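Local structure of lipoprotein (Mycoplasma mycoides subsp. capri, 7ADK) at residues T286-E291 with G424-M429. The protein is a mycoplasma lipoprotein and peptidase of the PA clan that probably cleaves host antibodies. Residues are numbered along the deposited sequence; the frame is centred on the assembly and turned at random.
Sequences TLPNEE and GTMWIM
The carbonyl oxygen of E290 takes two hydrogen bonds: G424 N reaches O of E290 at 3.1 Å in the carbonyl plane, and the hydroxyl of S423 supplies the second. The return bond of this antiparallel hydrogen-bonded pair, E290 N to O of G424, is weak, and T425 OG1 adds another weak bond to that acceptor while hydrogen-bonding with Y637 N. Next along, M426 N lies nearly on the extended C=O axis of P288, N to O 3.3 Å. Because proline has no N-H to answer, its ring carbon CD rests against O of M426. On the sheet face carrying E290, its chain, with CG between N and the carbonyl carbon (chi1 59°), runs extended across the M426 thioether at about a right angle, OE1 3.2 Å from SD; Y292 OH bonds OE1 weakly. M426 bends at its last torsion (chi3 -75°), setting CE 4.1 Å from CG of P288, and F445 packs on both residues. Farther on, L287 CD2 and I428 CD1 touch tip to tip at 3.9 Å. The edges of strands 289-293 and 421-433, separated in sequence by mostly helix and loop, thus join within a curled antiparallel sheet, consistent with a chymotrypsin-like PA-clan beta-barrel.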
# COMPACT_ATOMS: atom_id res chain seq x y z
N THR B 286 8.66 6.81 19.95
CA THR B 286 8.39 5.39 19.64
C THR B 286 9.21 4.97 18.45
O THR B 286 8.71 4.46 17.45
CB THR B 286 6.93 5.05 19.46
OG1 THR B 286 6.24 5.65 20.52
CG2 THR B 286 6.72 3.54 19.54
N LEU B 287 10.49 5.34 18.52
CA LEU B 287 11.30 5.52 17.35
C LEU B 287 11.40 4.20 16.59
O LEU B 287 10.99 4.20 15.42
CB LEU B 287 12.59 6.33 17.69
CG LEU B 287 13.77 5.73 18.50
CD1 LEU B 287 14.78 5.01 17.61
CD2 LEU B 287 14.55 6.84 19.17
N PRO B 288 11.85 3.08 17.18
CA PRO B 288 12.33 2.01 16.37
C PRO B 288 11.32 0.90 16.16
O PRO B 288 10.84 0.24 17.09
CB PRO B 288 13.58 1.53 17.08
CG PRO B 288 13.42 1.92 18.54
CD PRO B 288 12.12 2.73 18.55
N ASN B 289 11.02 0.67 14.89
CA ASN B 289 10.64 -0.63 14.40
C ASN B 289 11.96 -1.40 14.50
O ASN B 289 12.96 -0.97 13.93
CB ASN B 289 10.20 -0.43 12.95
CG ASN B 289 9.88 -1.71 12.21
OD1 ASN B 289 9.79 -2.79 12.76
ND2 ASN B 289 9.68 -1.61 10.92
N GLU B 290 12.02 -2.46 15.30
CA GLU B 290 13.28 -3.17 15.54
C GLU B 290 13.24 -4.61 15.06
O GLU B 290 12.19 -5.26 15.08
CB GLU B 290 13.72 -3.04 17.01
CG GLU B 290 12.67 -3.60 17.99
CD GLU B 290 13.25 -4.17 19.29
OE1 GLU B 290 14.48 -4.03 19.54
OE2 GLU B 290 12.47 -4.78 20.06
N GLU B 291 14.41 -5.11 14.66
CA GLU B 291 14.65 -6.45 14.15
C GLU B 291 15.85 -7.08 14.88
O GLU B 291 16.89 -6.45 15.03
CB GLU B 291 14.93 -6.44 12.64
CG GLU B 291 13.82 -5.86 11.73
CD GLU B 291 14.16 -4.47 11.13
OE1 GLU B 291 14.44 -3.52 11.88
OE2 GLU B 291 14.13 -4.33 9.88
N GLY B 424 9.54 -6.39 16.31
CA GLY B 424 8.55 -5.81 17.20
C GLY B 424 8.65 -4.30 17.22
O GLY B 424 8.99 -3.67 16.21
N THR B 425 8.29 -3.66 18.33
CA THR B 425 8.41 -2.22 18.45
C THR B 425 8.85 -1.81 19.85
O THR B 425 8.65 -2.54 20.83
CB THR B 425 7.09 -1.54 18.05
OG1 THR B 425 6.75 -1.94 16.75
CG2 THR B 425 7.18 -0.02 18.01
N MET B 426 9.50 -0.66 19.96
CA MET B 426 9.95 -0.06 21.20
C MET B 426 9.69 1.44 21.24
O MET B 426 9.50 2.08 20.21
CB MET B 426 11.46 -0.25 21.44
CG MET B 426 12.01 -1.62 21.12
SD MET B 426 13.57 -2.03 21.92
CE MET B 426 14.78 -1.05 20.97
N TRP B 427 9.75 2.02 22.42
CA TRP B 427 9.94 3.45 22.61
C TRP B 427 11.15 3.73 23.48
O TRP B 427 11.51 2.94 24.36
CB TRP B 427 8.70 4.09 23.22
CG TRP B 427 8.36 3.62 24.60
CD1 TRP B 427 8.69 4.26 25.74
CD2 TRP B 427 7.66 2.41 25.00
NE1 TRP B 427 8.27 3.54 26.82
CE2 TRP B 427 7.62 2.39 26.43
CE3 TRP B 427 7.07 1.35 24.32
CZ2 TRP B 427 7.03 1.36 27.16
CZ3 TRP B 427 6.45 0.31 25.04
CH2 TRP B 427 6.43 0.32 26.45
N ILE B 428 11.81 4.84 23.22
CA ILE B 428 12.85 5.38 24.07
C ILE B 428 12.18 5.87 25.38
O ILE B 428 11.25 6.66 25.34
CB ILE B 428 13.62 6.46 23.28
CG1 ILE B 428 15.03 6.68 23.82
CG2 ILE B 428 12.88 7.80 23.12
CD1 ILE B 428 15.91 7.35 22.76
N MET B 429 12.64 5.38 26.53
CA MET B 429 12.10 5.82 27.82
C MET B 429 13.12 6.55 28.67
O MET B 429 12.77 7.52 29.34
CB MET B 429 11.42 4.67 28.55
CG MET B 429 12.33 3.64 29.22
SD MET B 429 11.54 2.73 30.56
CE MET B 429 10.52 1.63 29.59